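PDB 2DY3: alanine racemase from Corynebacterium glutamicum, which is a pyridoxal-5'-phosphate-dependent enzyme of the alanine racemase family, built from a TIM-barrel N-terminal domain and a beta-rich C-terminal domain. Local coordinates for residues L29-K34 with P47-H52; A63-L68 with Q75-W80. One frame throughout, in Å; residues are numbered along the deposited sequence.

Contact 1: residues L29-K34 with P47-H52; sequences LMAVVK and PVIAAH. With PLP (pyridoxal-5'-phosphate), chain F.
Ile49 is the residue through which the helical segment 47-52 meets strand residue Ala31 and, just past the strand's end, Val33; the meeting is wholly apolar and no hydrogen bond crosses it. Following the helix from its kink, Pro47 comes first: its ring nitrogen makes no bond to the preceding turn, but its carbonyl oxygen takes the amide of Ala51. Val48 contributes its carbonyl oxygen, which receives ND1 of His52 at 3.0 Å. Next is Ile49, whose two branches divide the work. Its CG2 lies anti to the backbone N and presses on Ala31 CB at 3.6 Å, while the extended CG1 arm carries CD1 to within 4.0 Å of Val33 CG1. The Val33 and Ile49 side chains pass in opposite directions and meet only at that point. Ala50 touches Phe57 of strand 56-59, which Ile49 and Ala31 also touch. At the end of the segment, His52 lies with the Val48 oxygen almost in its ring plane; the N-H...O angle of 167° makes this a straight bond, which ties the imidazole back to the backbone of Val48, four residues earlier, and gives ND1 the proton.

Across the strand, Val32 points away from the helix and toward PLP, its CG2 3.6 Å from C6 of PLP. CG of Lys34 sits between the backbone N and the carbonyl carbon (chi1 68°), from where the chain runs extended to a covalent bond from NZ to PLP C4A of 1.3 Å, a length consistent with an imine. This is the pattern of a TIM-barrel strand: one side is covered by helix 42-50, the other looks inward, and the strand's C-terminal end delivers residues to the PLP site.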
loop_
_atom_site.group_PDB
_atom_site.type_symbol
_atom_site.label_atom_id
_atom_site.label_comp_id
_atom_site.label_asym_id
_atom_site.label_seq_id
_atom_site.Cartn_x
_atom_site.Cartn_y
_atom_site.Cartn_z
ATOM N N LEU B 29 -0.434 -28.631 -9.317
ATOM C CA LEU B 29 -0.584 -27.541 -8.362
ATOM C C LEU B 29 -0.015 -26.226 -8.881
ATOM O O LEU B 29 1.196 -26.070 -8.967
ATOM C CB LEU B 29 0.132 -27.893 -7.053
ATOM C CG LEU B 29 -0.436 -27.507 -5.682
ATOM C CD1 LEU B 29 0.729 -27.368 -4.716
ATOM C CD2 LEU B 29 -1.229 -26.218 -5.734
ATOM N N MET B 30 -0.890 -25.286 -9.231
ATOM C CA MET B 30 -0.449 -23.968 -9.688
ATOM C C MET B 30 -0.555 -23.035 -8.495
ATOM O O MET B 30 -1.634 -22.858 -7.938
ATOM C CB MET B 30 -1.336 -23.428 -10.812
ATOM C CG MET B 30 -0.937 -22.016 -11.260
ATOM S SD MET B 30 -1.963 -21.341 -12.592
ATOM C CE MET B 30 -0.990 -21.880 -14.028
ATOM N N ALA B 31 0.563 -22.443 -8.102
ATOM C CA ALA B 31 0.567 -21.530 -6.965
ATOM C C ALA B 31 0.317 -20.096 -7.422
ATOM O O ALA B 31 1.090 -19.541 -8.204
ATOM C CB ALA B 31 1.906 -21.617 -6.231
ATOM N N VAL B 32 -0.760 -19.491 -6.935
ATOM C CA VAL B 32 -1.054 -18.116 -7.322
ATOM C C VAL B 32 -0.268 -17.162 -6.435
ATOM O O VAL B 32 -0.557 -17.021 -5.248
ATOM C CB VAL B 32 -2.567 -17.808 -7.221
ATOM C CG1 VAL B 32 -2.827 -16.343 -7.563
ATOM C CG2 VAL B 32 -3.335 -18.709 -8.171
ATOM N N VAL B 33 0.728 -16.504 -7.019
ATOM C CA VAL B 33 1.561 -15.580 -6.264
ATOM C C VAL B 33 1.565 -14.153 -6.781
ATOM O O VAL B 33 2.569 -13.449 -6.679
ATOM C CB VAL B 33 3.018 -16.092 -6.174
ATOM C CG1 VAL B 33 3.036 -17.440 -5.489
ATOM C CG2 VAL B 33 3.640 -16.186 -7.566
ATOM N N LYS B 34 0.428 -13.726 -7.324
ATOM C CA LYS B 34 0.275 -12.362 -7.827
ATOM C C LYS B 34 0.376 -11.383 -6.640
ATOM O O LYS B 34 0.407 -11.797 -5.474
ATOM C CB LYS B 34 -1.097 -12.215 -8.501
ATOM C CG LYS B 34 -2.264 -12.305 -7.517
ATOM C CD LYS B 34 -3.578 -12.765 -8.160
ATOM C CE LYS B 34 -4.696 -12.515 -7.167
ATOM N NZ LYS B 34 -6.055 -13.110 -7.348
ATOM N N PRO B 47 10.296 -19.243 -4.682
ATOM C CA PRO B 47 11.295 -20.317 -4.710
ATOM C C PRO B 47 11.001 -21.403 -3.675
ATOM O O PRO B 47 11.228 -22.589 -3.913
ATOM C CB PRO B 47 12.600 -19.578 -4.432
ATOM C CG PRO B 47 12.359 -18.238 -5.013
ATOM C CD PRO B 47 10.948 -17.930 -4.550
ATOM N N VAL B 48 10.487 -21.001 -2.523
ATOM C CA VAL B 48 10.170 -21.975 -1.493
ATOM C C VAL B 48 9.009 -22.838 -1.959
ATOM O O VAL B 48 9.027 -24.064 -1.815
ATOM C CB VAL B 48 9.805 -21.284 -0.170
ATOM C CG1 VAL B 48 9.227 -22.300 0.798
ATOM C CG2 VAL B 48 11.049 -20.623 0.427
ATOM N N ILE B 49 8.000 -22.197 -2.540
ATOM C CA ILE B 49 6.850 -22.930 -3.030
ATOM C C ILE B 49 7.269 -23.877 -4.144
ATOM O O ILE B 49 6.740 -24.987 -4.270
ATOM C CB ILE B 49 5.768 -21.972 -3.557
ATOM C CG1 ILE B 49 5.145 -21.214 -2.385
ATOM C CG2 ILE B 49 4.716 -22.744 -4.328
ATOM C CD1 ILE B 49 4.049 -20.264 -2.776
ATOM N N ALA B 50 8.230 -23.435 -4.952
ATOM C CA ALA B 50 8.709 -24.250 -6.062
ATOM C C ALA B 50 9.438 -25.482 -5.540
ATOM O O ALA B 50 9.256 -26.591 -6.044
ATOM C CB ALA B 50 9.642 -23.428 -6.950
ATOM N N ALA B 51 10.262 -25.272 -4.521
ATOM C CA ALA B 51 11.050 -26.343 -3.924
ATOM C C ALA B 51 10.206 -27.361 -3.169
ATOM O O ALA B 51 10.728 -28.373 -2.706
ATOM C CB ALA B 51 12.110 -25.748 -2.999
ATOM N N HIS B 52 8.904 -27.109 -3.037
ATOM C CA HIS B 52 8.064 -28.065 -2.329
ATOM C C HIS B 52 6.905 -28.678 -3.094
ATOM O O HIS B 52 5.931 -29.129 -2.492
ATOM C CB HIS B 52 7.569 -27.472 -1.006
ATOM C CG HIS B 52 8.648 -27.353 0.022
ATOM N ND1 HIS B 52 9.480 -26.257 0.106
ATOM C CD2 HIS B 52 9.107 -28.243 0.936
ATOM C CE1 HIS B 52 10.405 -26.477 1.024
ATOM N NE2 HIS B 52 10.202 -27.674 1.541
HETATM N N1 PLP F . -7.131 -17.552 -9.976
HETATM C C2 PLP F . -7.268 -16.242 -10.443
HETATM C C2A PLP F . -7.651 -16.004 -11.894
HETATM C C3 PLP F . -7.052 -15.170 -9.544
HETATM O O3 PLP F . -7.189 -13.869 -9.981
HETATM C C4 PLP F . -6.694 -15.445 -8.187
HETATM C C4A PLP F . -6.481 -14.314 -7.148
HETATM C C5 PLP F . -6.581 -16.813 -7.757
HETATM C C6 PLP F . -6.797 -17.839 -8.662
HETATM C C5A PLP F . -6.238 -17.194 -6.349
HETATM O O4P PLP F . -7.402 -17.226 -5.534
HETATM P P PLP F . -7.452 -17.589 -3.953
HETATM O O1P PLP F . -6.520 -16.720 -3.243
HETATM O O2P PLP F . -8.853 -17.317 -3.631
HETATM O O3P PLP F . -7.057 -19.014 -3.918
#

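Contact 2: residues A63-L68 with Q75-W80; sequences AEAMQL and QEVLCW. With PLP (pyridoxal-5'-phosphate), chain F.
Ala65 fits its methyl between two residues of the strand: CB stands 3.9 Å from Val77 CG1 and 4.0 Å from Cys79 CB. Val77 and Cys79, two positions apart, both turn their side chains toward helix segment 63-68. Ala65 and Cys79 are the closest pair of CA atoms, 6.2 Å apart, consistent with the small alanine side chain. One branch of Val77 does double duty. Held anti to the backbone N (chi1 174°), CG1 touches Ala65 and also meets Leu68 CD1 at 4.0 Å, the leucine and valine side chains crossing obliquely.

Leu78 points the other way and sets its CG at the edge of the Trp80 ring, in the ring plane. Over one face of the indole, near its CE2-CZ2 rim, lie the methyl carbon C2A of PLP, 3.5 Å above the plane, and PLP C2, 3.6 Å from Trp80 CZ2. The indole and pyridine rings are inclined to each other by about 28°.

Helix 63-68 and strand 76-80 run nearly antiparallel, at 166°, with their axes 8.3 Å apart. They form the second half of the beta-alpha-beta unit 56-59, 62-70, 76-81. Val59 of the first strand touches Ala65 and Leu68, Leu68 also reaches Val42 and Ala46 of helix 42-50, and Cys79 packs on Leu98 of the next strand, 97-100.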
loop_
_atom_site.group_PDB
_atom_site.type_symbol
_atom_site.label_atom_id
_atom_site.label_comp_id
_atom_site.label_asym_id
_atom_site.label_seq_id
_atom_site.Cartn_x
_atom_site.Cartn_y
_atom_site.Cartn_z
ATOM N N ALA B 63 4.386 -8.136 -16.044
ATOM C CA ALA B 63 5.513 -7.780 -15.202
ATOM C C ALA B 63 5.728 -8.773 -14.064
ATOM O O ALA B 63 6.868 -9.088 -13.732
ATOM C CB ALA B 63 5.334 -6.355 -14.655
ATOM N N GLU B 64 4.647 -9.268 -13.464
ATOM C CA GLU B 64 4.780 -10.243 -12.375
ATOM C C GLU B 64 5.297 -11.563 -12.926
ATOM O O GLU B 64 6.148 -12.212 -12.323
ATOM C CB GLU B 64 3.440 -10.485 -11.678
ATOM C CG GLU B 64 2.879 -9.262 -10.961
ATOM C CD GLU B 64 1.518 -9.531 -10.353
ATOM O OE1 GLU B 64 0.708 -10.210 -11.009
ATOM O OE2 GLU B 64 1.256 -9.060 -9.223
ATOM N N ALA B 65 4.772 -11.965 -14.076
ATOM C CA ALA B 65 5.212 -13.210 -14.693
ATOM C C ALA B 65 6.701 -13.114 -15.031
ATOM O O ALA B 65 7.463 -14.045 -14.777
ATOM C CB ALA B 65 4.400 -13.490 -15.951
ATOM N N MET B 66 7.114 -11.982 -15.589
ATOM C CA MET B 66 8.516 -11.787 -15.945
ATOM C C MET B 66 9.409 -11.761 -14.704
ATOM O O MET B 66 10.558 -12.210 -14.753
ATOM C CB MET B 66 8.682 -10.507 -16.787
ATOM C CG MET B 66 8.252 -10.696 -18.254
ATOM S SD MET B 66 8.345 -9.236 -19.335
ATOM C CE MET B 66 10.116 -9.269 -19.797
ATOM N N GLN B 67 8.876 -11.259 -13.590
ATOM C CA GLN B 67 9.634 -11.208 -12.337
ATOM C C GLN B 67 9.884 -12.639 -11.837
ATOM O O GLN B 67 10.932 -12.933 -11.256
ATOM C CB GLN B 67 8.869 -10.397 -11.276
ATOM C CG GLN B 67 9.541 -10.372 -9.894
ATOM C CD GLN B 67 8.785 -9.534 -8.870
ATOM O OE1 GLN B 67 7.553 -9.520 -8.851
ATOM N NE2 GLN B 67 9.522 -8.844 -8.002
ATOM N N LEU B 68 8.922 -13.528 -12.070
ATOM C CA LEU B 68 9.077 -14.918 -11.654
ATOM C C LEU B 68 10.236 -15.566 -12.409
ATOM O O LEU B 68 11.044 -16.289 -11.826
ATOM C CB LEU B 68 7.786 -15.703 -11.902
ATOM C CG LEU B 68 6.645 -15.338 -10.949
ATOM C CD1 LEU B 68 5.431 -16.209 -11.227
ATOM C CD2 LEU B 68 7.120 -15.524 -9.515
ATOM N N GLN B 75 9.257 -23.269 -13.533
ATOM C CA GLN B 75 7.978 -23.943 -13.720
ATOM C C GLN B 75 7.083 -23.172 -14.694
ATOM O O GLN B 75 7.344 -22.013 -15.026
ATOM C CB GLN B 75 7.225 -24.075 -12.385
ATOM C CG GLN B 75 7.752 -25.118 -11.404
ATOM C CD GLN B 75 9.143 -24.803 -10.890
ATOM O OE1 GLN B 75 9.504 -23.640 -10.711
ATOM N NE2 GLN B 75 9.927 -25.843 -10.633
ATOM N N GLU B 76 6.023 -23.835 -15.138
ATOM C CA GLU B 76 5.030 -23.248 -16.025
ATOM C C GLU B 76 4.485 -21.992 -15.322
ATOM O O GLU B 76 4.207 -22.025 -14.121
ATOM C CB GLU B 76 3.911 -24.266 -16.232
ATOM C CG GLU B 76 2.772 -23.839 -17.121
ATOM C CD GLU B 76 1.698 -24.911 -17.204
ATOM O OE1 GLU B 76 2.058 -26.090 -17.412
ATOM O OE2 GLU B 76 0.498 -24.580 -17.068
ATOM N N VAL B 77 4.347 -20.895 -16.061
ATOM C CA VAL B 77 3.836 -19.644 -15.502
ATOM C C VAL B 77 2.683 -19.095 -16.348
ATOM O O VAL B 77 2.804 -18.977 -17.564
ATOM C CB VAL B 77 4.949 -18.563 -15.416
ATOM C CG1 VAL B 77 4.343 -17.216 -14.977
ATOM C CG2 VAL B 77 6.024 -18.992 -14.415
ATOM N N LEU B 78 1.571 -18.762 -15.696
ATOM C CA LEU B 78 0.393 -18.222 -16.382
ATOM C C LEU B 78 0.104 -16.784 -15.948
ATOM O O LEU B 78 0.143 -16.457 -14.765
ATOM C CB LEU B 78 -0.832 -19.093 -16.102
ATOM C CG LEU B 78 -2.172 -18.642 -16.701
ATOM C CD1 LEU B 78 -2.111 -18.580 -18.227
ATOM C CD2 LEU B 78 -3.250 -19.614 -16.261
ATOM N N CYS B 79 -0.191 -15.935 -16.925
ATOM C CA CYS B 79 -0.486 -14.522 -16.700
ATOM C C CYS B 79 -1.871 -14.231 -17.306
ATOM O O CYS B 79 -2.144 -14.600 -18.446
ATOM C CB CYS B 79 0.641 -13.705 -17.365
ATOM S SG CYS B 79 0.262 -12.084 -17.985
ATOM N N TRP B 80 -2.757 -13.583 -16.556
ATOM C CA TRP B 80 -4.089 -13.329 -17.102
ATOM C C TRP B 80 -4.588 -11.889 -17.226
ATOM O O TRP B 80 -5.732 -11.671 -17.622
ATOM C CB TRP B 80 -5.130 -14.179 -16.352
ATOM C CG TRP B 80 -5.044 -14.087 -14.865
ATOM C CD1 TRP B 80 -5.482 -13.064 -14.079
ATOM C CD2 TRP B 80 -4.437 -15.040 -13.985
ATOM N NE1 TRP B 80 -5.180 -13.318 -12.762
ATOM C CE2 TRP B 80 -4.536 -14.524 -12.679
ATOM C CE3 TRP B 80 -3.814 -16.279 -14.177
ATOM C CZ2 TRP B 80 -4.035 -15.200 -11.570
ATOM C CZ3 TRP B 80 -3.315 -16.949 -13.073
ATOM C CH2 TRP B 80 -3.428 -16.409 -11.787
HETATM N N1 PLP F . -7.131 -17.552 -9.976
HETATM C C2 PLP F . -7.268 -16.242 -10.443
HETATM C C2A PLP F . -7.651 -16.004 -11.894
HETATM C C3 PLP F . -7.052 -15.170 -9.544
HETATM O O3 PLP F . -7.189 -13.869 -9.981
HETATM C C4 PLP F . -6.694 -15.445 -8.187
HETATM C C4A PLP F . -6.481 -14.314 -7.148
HETATM C C5 PLP F . -6.581 -16.813 -7.757
HETATM C C6 PLP F . -6.797 -17.839 -8.662
HETATM C C5A PLP F . -6.238 -17.194 -6.349
HETATM O O4P PLP F . -7.402 -17.226 -5.534
HETATM P P PLP F . -7.452 -17.589 -3.953
HETATM O O1P PLP F . -6.520 -16.720 -3.243
HETATM O O2P PLP F . -8.853 -17.317 -3.631
HETATM O O3P PLP F . -7.057 -19.014 -3.918
#

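Both contacts are buried and apolar, and both lay a helix on the same parallel sheet. Contact 1 joins strand 28-32 to helix 42-50, the short helix 34-38 coming between, whereas contact 2 joins helix 62-70 to the strand after it; strand 56-59 runs between the two strands. They touch directly, Met30 CE meeting Leu78 CB at 3.5 Å on the inward side and Val33 CG2 meeting Leu68 CD2 at 4.0 Å on the outer, helix-covered side. Their dealings with PLP differ: contact 1 holds it covalently, contact 2 sets the rim of one indole face against its C2A and C2. Glu64 OE2 accepts a hydrogen bond from Ala35 N and forms a salt bridge with Arg355 of the second subunit.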